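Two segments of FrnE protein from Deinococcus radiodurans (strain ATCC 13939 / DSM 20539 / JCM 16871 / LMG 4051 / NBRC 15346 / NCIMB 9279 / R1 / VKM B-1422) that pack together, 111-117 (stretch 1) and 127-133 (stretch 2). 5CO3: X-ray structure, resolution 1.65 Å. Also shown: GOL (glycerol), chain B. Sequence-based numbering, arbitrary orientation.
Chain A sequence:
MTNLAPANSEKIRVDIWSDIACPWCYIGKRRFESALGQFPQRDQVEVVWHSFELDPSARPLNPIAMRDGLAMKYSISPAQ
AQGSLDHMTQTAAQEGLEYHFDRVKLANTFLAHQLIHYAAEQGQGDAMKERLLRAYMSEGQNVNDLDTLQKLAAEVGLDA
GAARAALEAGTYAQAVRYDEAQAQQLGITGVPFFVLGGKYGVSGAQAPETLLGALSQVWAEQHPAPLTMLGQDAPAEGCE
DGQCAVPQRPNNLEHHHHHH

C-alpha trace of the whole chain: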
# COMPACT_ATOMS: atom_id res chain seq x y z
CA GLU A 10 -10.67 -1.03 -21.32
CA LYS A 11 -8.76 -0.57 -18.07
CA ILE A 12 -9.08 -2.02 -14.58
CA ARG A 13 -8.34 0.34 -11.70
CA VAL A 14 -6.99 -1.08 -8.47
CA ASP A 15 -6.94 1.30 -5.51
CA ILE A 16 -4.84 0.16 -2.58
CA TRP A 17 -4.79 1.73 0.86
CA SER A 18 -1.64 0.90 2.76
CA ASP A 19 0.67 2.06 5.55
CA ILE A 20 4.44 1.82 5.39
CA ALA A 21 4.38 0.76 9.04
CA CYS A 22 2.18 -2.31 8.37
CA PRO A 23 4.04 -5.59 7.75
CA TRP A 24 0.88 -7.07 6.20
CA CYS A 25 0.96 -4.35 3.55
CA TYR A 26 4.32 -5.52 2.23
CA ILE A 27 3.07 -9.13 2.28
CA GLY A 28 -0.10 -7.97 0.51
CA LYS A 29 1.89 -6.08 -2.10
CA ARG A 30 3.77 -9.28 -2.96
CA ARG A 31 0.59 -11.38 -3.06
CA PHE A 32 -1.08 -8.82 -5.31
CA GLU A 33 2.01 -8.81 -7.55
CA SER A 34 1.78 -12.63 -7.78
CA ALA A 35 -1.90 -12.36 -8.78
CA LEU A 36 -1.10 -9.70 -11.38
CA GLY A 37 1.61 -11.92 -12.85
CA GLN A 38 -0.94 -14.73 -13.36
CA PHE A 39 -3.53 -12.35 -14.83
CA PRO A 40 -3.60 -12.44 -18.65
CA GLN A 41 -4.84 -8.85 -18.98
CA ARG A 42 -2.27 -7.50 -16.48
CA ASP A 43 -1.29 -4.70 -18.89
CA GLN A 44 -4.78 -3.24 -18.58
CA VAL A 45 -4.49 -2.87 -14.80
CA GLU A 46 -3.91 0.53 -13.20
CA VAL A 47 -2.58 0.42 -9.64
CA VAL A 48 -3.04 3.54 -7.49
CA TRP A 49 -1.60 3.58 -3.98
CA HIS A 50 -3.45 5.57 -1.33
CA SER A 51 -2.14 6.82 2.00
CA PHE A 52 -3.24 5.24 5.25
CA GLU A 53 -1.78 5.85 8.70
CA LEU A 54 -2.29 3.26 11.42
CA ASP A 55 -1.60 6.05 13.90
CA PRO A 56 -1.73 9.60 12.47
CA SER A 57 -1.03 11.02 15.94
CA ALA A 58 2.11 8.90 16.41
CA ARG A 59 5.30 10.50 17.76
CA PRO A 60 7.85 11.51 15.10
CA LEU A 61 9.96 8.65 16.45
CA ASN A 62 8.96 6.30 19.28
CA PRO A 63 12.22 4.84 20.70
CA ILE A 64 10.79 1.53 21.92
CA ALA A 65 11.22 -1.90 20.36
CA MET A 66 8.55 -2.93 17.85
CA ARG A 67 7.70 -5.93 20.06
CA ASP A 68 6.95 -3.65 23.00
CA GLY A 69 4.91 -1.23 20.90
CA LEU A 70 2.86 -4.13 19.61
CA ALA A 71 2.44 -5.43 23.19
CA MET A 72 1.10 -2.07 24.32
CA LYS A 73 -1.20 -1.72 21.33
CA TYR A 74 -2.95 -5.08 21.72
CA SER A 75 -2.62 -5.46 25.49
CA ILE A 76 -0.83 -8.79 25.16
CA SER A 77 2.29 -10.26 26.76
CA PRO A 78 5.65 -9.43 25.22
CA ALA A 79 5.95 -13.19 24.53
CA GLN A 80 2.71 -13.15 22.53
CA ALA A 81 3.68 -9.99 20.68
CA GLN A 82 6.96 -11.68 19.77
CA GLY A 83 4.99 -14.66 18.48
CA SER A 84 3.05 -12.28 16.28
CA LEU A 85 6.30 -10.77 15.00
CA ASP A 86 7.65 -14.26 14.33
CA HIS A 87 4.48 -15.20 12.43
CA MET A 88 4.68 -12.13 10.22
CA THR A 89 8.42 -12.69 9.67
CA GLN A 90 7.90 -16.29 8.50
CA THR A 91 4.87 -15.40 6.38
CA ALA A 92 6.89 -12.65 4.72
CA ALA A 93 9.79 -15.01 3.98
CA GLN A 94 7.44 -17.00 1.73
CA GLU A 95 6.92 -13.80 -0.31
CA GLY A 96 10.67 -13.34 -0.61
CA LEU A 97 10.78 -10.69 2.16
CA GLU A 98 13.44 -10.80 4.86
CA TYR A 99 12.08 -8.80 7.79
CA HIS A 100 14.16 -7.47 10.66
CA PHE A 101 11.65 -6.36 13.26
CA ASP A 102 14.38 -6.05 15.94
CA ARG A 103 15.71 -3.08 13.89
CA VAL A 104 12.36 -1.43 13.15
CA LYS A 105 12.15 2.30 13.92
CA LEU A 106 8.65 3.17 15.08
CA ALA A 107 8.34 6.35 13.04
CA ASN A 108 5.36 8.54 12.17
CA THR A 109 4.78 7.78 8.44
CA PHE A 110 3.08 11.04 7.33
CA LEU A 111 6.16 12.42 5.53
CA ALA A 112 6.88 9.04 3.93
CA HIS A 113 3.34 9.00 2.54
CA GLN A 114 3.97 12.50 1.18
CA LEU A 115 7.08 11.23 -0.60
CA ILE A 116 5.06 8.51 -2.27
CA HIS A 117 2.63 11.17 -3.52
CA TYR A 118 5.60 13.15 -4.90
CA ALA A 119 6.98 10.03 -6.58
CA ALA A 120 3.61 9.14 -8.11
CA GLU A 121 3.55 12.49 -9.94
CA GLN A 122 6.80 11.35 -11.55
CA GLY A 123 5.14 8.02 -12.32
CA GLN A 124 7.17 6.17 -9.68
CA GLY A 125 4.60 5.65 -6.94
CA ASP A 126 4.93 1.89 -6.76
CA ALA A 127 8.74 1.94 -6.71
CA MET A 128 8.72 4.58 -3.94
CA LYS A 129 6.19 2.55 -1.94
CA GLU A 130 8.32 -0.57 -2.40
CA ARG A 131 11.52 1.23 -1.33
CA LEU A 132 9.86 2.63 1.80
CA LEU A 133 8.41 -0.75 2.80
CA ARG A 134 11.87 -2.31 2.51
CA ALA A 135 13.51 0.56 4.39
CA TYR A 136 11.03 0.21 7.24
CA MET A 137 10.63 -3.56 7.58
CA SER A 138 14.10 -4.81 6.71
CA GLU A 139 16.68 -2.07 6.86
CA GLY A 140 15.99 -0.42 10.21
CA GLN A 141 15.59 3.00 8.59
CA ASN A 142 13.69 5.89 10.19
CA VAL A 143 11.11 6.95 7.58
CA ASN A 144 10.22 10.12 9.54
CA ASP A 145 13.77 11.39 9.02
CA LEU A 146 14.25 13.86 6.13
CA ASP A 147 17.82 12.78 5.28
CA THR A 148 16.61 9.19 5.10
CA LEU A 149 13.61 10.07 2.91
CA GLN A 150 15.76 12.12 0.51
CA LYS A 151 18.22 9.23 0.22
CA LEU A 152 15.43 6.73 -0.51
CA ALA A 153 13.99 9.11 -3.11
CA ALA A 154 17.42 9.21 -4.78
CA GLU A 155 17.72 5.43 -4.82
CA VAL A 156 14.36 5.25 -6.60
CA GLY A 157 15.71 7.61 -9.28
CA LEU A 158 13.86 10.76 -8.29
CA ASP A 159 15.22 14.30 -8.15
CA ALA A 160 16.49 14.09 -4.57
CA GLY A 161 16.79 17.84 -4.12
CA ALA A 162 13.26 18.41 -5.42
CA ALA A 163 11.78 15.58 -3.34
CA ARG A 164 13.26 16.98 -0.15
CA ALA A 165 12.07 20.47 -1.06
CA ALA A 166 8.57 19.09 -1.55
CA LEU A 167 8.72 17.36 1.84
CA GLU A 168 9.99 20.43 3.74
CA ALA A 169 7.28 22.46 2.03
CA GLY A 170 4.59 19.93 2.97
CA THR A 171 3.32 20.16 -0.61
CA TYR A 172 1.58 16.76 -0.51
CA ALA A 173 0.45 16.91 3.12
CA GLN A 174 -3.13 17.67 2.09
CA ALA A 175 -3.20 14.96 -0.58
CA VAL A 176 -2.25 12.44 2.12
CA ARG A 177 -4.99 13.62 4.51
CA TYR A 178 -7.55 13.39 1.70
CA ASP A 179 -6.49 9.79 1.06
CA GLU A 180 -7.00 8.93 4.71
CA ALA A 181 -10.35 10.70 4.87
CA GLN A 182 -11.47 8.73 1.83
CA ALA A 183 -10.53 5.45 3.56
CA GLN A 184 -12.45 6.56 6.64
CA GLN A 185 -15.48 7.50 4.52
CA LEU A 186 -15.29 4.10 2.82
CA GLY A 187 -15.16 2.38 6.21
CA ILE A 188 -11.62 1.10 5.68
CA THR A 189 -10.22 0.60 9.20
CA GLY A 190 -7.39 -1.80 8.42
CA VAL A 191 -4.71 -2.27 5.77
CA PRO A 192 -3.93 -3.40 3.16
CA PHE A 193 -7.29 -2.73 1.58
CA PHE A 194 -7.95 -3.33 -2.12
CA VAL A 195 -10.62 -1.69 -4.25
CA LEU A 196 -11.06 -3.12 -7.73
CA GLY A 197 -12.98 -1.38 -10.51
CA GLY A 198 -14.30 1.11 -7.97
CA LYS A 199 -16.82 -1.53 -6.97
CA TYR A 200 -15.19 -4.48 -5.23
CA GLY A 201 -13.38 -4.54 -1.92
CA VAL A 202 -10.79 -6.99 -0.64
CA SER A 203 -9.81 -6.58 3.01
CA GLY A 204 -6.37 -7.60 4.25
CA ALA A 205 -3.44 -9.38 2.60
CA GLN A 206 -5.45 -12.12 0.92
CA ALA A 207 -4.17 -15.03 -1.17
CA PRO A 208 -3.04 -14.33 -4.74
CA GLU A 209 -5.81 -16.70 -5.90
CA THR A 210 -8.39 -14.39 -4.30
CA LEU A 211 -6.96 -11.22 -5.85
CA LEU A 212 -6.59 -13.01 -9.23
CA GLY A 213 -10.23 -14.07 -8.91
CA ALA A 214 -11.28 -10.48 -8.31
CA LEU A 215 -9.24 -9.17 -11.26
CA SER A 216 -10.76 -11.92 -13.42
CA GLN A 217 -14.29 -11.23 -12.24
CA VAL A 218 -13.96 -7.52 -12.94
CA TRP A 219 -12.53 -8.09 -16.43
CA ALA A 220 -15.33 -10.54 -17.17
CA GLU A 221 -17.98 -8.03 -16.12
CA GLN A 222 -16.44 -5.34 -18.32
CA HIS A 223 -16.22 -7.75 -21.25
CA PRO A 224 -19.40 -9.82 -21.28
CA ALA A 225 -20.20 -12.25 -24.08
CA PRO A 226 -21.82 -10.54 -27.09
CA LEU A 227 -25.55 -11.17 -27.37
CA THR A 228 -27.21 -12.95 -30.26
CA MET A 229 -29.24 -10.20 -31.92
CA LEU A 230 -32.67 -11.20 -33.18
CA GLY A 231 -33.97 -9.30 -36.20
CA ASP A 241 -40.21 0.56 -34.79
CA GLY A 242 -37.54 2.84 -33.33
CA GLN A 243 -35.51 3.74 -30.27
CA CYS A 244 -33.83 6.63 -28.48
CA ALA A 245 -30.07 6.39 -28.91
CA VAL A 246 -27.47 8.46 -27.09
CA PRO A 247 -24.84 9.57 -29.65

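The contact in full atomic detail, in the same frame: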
# COMPACT_ATOMS: atom_id res chain seq x y z
N LEU A 111 5.22 11.88 6.51
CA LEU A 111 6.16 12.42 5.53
C LEU A 111 6.50 11.39 4.46
O LEU A 111 6.64 11.74 3.29
CB LEU A 111 7.44 12.91 6.22
CG LEU A 111 7.37 14.24 6.95
CD1 LEU A 111 8.61 14.44 7.82
CD2 LEU A 111 7.21 15.39 5.95
N ALA A 112 6.64 10.13 4.87
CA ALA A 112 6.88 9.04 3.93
C ALA A 112 5.73 8.93 2.95
O ALA A 112 5.95 8.76 1.75
CB ALA A 112 7.06 7.75 4.69
N HIS A 113 4.50 9.05 3.43
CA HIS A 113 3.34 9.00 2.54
C HIS A 113 3.36 10.18 1.58
O HIS A 113 2.97 10.04 0.41
CB HIS A 113 2.03 8.97 3.33
CG HIS A 113 1.72 7.61 3.89
ND1 HIS A 113 1.33 6.55 3.09
CD2 HIS A 113 1.73 7.14 5.16
CE1 HIS A 113 1.13 5.49 3.85
NE2 HIS A 113 1.36 5.82 5.11
N GLN A 114 3.82 11.34 2.05
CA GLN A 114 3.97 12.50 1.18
C GLN A 114 4.96 12.23 0.05
O GLN A 114 4.74 12.63 -1.10
CB GLN A 114 4.41 13.73 1.98
CG GLN A 114 3.27 14.38 2.75
CD GLN A 114 3.74 15.58 3.59
OE1 GLN A 114 4.30 16.54 3.06
NE2 GLN A 114 3.52 15.52 4.90
N LEU A 115 6.06 11.56 0.39
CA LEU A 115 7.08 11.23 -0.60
C LEU A 115 6.51 10.31 -1.68
O LEU A 115 6.83 10.44 -2.87
CB LEU A 115 8.29 10.57 0.07
CG LEU A 115 9.41 10.17 -0.89
CD1 LEU A 115 9.84 11.35 -1.75
CD2 LEU A 115 10.60 9.59 -0.12
N ILE A 116 5.65 9.39 -1.28
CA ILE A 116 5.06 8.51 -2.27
C ILE A 116 4.17 9.32 -3.23
O ILE A 116 4.20 9.11 -4.45
CB ILE A 116 4.25 7.39 -1.62
CG1 ILE A 116 5.19 6.47 -0.85
CG2 ILE A 116 3.61 6.54 -2.70
CD1 ILE A 116 4.51 5.52 0.13
N HIS A 117 3.41 10.26 -2.69
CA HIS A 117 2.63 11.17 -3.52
C HIS A 117 3.51 11.95 -4.50
O HIS A 117 3.17 12.07 -5.68
CB HIS A 117 1.83 12.12 -2.64
CG HIS A 117 0.56 11.53 -2.13
ND1 HIS A 117 -0.67 11.82 -2.67
CD2 HIS A 117 0.33 10.65 -1.12
CE1 HIS A 117 -1.61 11.15 -2.02
NE2 HIS A 117 -1.02 10.43 -1.08
N ALA A 127 7.34 2.13 -7.09
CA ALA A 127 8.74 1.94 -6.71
C ALA A 127 9.09 2.66 -5.40
O ALA A 127 9.86 2.15 -4.60
CB ALA A 127 9.65 2.42 -7.83
N MET A 128 8.52 3.85 -5.20
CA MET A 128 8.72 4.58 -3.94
C MET A 128 8.10 3.82 -2.78
O MET A 128 8.72 3.69 -1.72
CB MET A 128 8.13 5.98 -4.01
CG MET A 128 8.65 6.93 -2.92
SD MET A 128 10.42 7.29 -3.08
CE MET A 128 11.13 6.27 -1.80
N LYS A 129 6.88 3.31 -2.98
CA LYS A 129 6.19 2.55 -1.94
C LYS A 129 7.03 1.33 -1.56
O LYS A 129 7.28 1.07 -0.39
CB LYS A 129 4.79 2.12 -2.40
CG LYS A 129 4.09 1.16 -1.44
CD LYS A 129 3.58 1.87 -0.19
CE LYS A 129 2.83 0.90 0.71
NZ LYS A 129 2.27 1.57 1.93
N GLU A 130 7.46 0.59 -2.58
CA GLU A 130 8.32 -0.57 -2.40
C GLU A 130 9.58 -0.25 -1.59
O GLU A 130 9.91 -0.95 -0.63
CB GLU A 130 8.69 -1.14 -3.78
CG GLU A 130 9.73 -2.24 -3.76
CD GLU A 130 9.15 -3.58 -3.34
OE1 GLU A 130 7.91 -3.76 -3.45
OE2 GLU A 130 9.92 -4.45 -2.90
N ARG A 131 10.28 0.81 -1.99
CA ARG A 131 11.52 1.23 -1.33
C ARG A 131 11.29 1.55 0.14
O ARG A 131 12.08 1.15 0.99
CB ARG A 131 12.11 2.45 -2.02
CG ARG A 131 13.51 2.81 -1.50
CD ARG A 131 14.49 1.68 -1.83
NE ARG A 131 15.78 1.76 -1.13
CZ ARG A 131 16.01 1.27 0.08
NH1 ARG A 131 15.03 0.70 0.78
NH2 ARG A 131 17.22 1.37 0.61
N LEU A 132 10.20 2.27 0.43
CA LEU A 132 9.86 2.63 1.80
C LEU A 132 9.51 1.40 2.64
O LEU A 132 9.93 1.28 3.79
CB LEU A 132 8.72 3.65 1.82
CG LEU A 132 9.23 5.02 1.42
CD1 LEU A 132 8.08 5.89 0.96
CD2 LEU A 132 9.99 5.68 2.60
N LEU A 133 8.75 0.47 2.06
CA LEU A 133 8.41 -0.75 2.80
C LEU A 133 9.67 -1.52 3.18
O LEU A 133 9.80 -2.00 4.31
CB LEU A 133 7.46 -1.63 1.96
CG LEU A 133 6.04 -1.07 1.84
CD1 LEU A 133 5.26 -1.81 0.74
CD2 LEU A 133 5.32 -1.18 3.19
C1 GOL B . 1.16 4.66 -0.14
O1 GOL B . 0.67 3.96 0.99
C2 GOL B . 0.42 5.98 -0.31
O2 GOL B . 0.88 7.02 0.55
C3 GOL B . 0.41 6.38 -1.78
O3 GOL B . 0.05 7.73 -1.94

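Both stretches are helical throughout, and each belongs to a helix that extends beyond it at both ends. Their N-to-C directions differ by 152°, so the helices run roughly antiparallel, and their axes approach to 9.2 Å. The register follows from the CA positions: Ala112 CA lies 7.4 Å from Leu132 CA, whereas Ile116 CA lies 5.6 Å from Met128 CA, so the backbones are closer at the second pair. No hydrogen bond crosses between the stretches. The backbone polar groups are instead used along each helix, as in Ile116 N to Ala112 O (3.1 Å) and Leu132 N to Met128 O (3.0 Å), and what joins the two helices directly is apolar packing that buries 321 Å², both sides summed.

Leu111 opens stretch 1 without taking part; its side chain does not touch the other stretch. Ala112 is the first residue to touch. Its CA-to-CB bond points sideways, and the short side chain reaches Leu132, with Ala112 CB 4.2 Å from Leu132 CD2. The nearer approach involves the backbone: Ala112 O is 3.7 Å from Leu132 CD1. Leu132, with chi1 m and chi2 t, thus places both methyls close to this turn of the helix.

His113 points away from stretch 2 at CB, although its ring end comes nearer. It makes no direct contact within 4.5 Å, but it is linked to the other helix through the bound glycerol, probably a component of the crystallisation liquor. His113 ND1 and glycerol O2 are hydrogen-bonded at 2.6 Å with an angle of 165°; either could be the donor. O2 sits at the ring edge, near the ring plane, as expected for a partner of a ring nitrogen. Lys129 NZ donates to glycerol O1 at 3.0 Å, completing a bridge between the stretches.

Gln114 is out of reach. Leu115, one residue on, points toward stretch 2, and with chi1 t, Leu115 CG lies 3.8 Å from Met128 SD. Met128 also points toward its partner helix; its chi3 of -104° lies between the standard wells.

Ile116 has the largest covered area of any residue here, 76 Å², and touches three residues of stretch 2. Its CB leaves sideways, but the end of the side chain comes nearer. Ile116 CG1 is 3.5 Å from Leu132 CD1 and 4.1 Å from Met128 CG, while Ile116 CD1 lies 3.8 Å from Lys129 CD, so the aliphatic part of the lysine packs against isoleucine as its amino group binds glycerol. The Met128 side chain also lies against the backbone of stretch 1, with Ile116 CA 4.0 Å from Met128 CG. Both branches of Ile116 also adjoin the ligand: Ile116 CG2 is 3.3 Å from glycerol C3 and Ile116 CD1 3.5 Å from glycerol C1.

His117 points away and does not touch stretch 2, yet His117 NE2 is 3.0 Å from glycerol O3, which places the ring beside the same ligand.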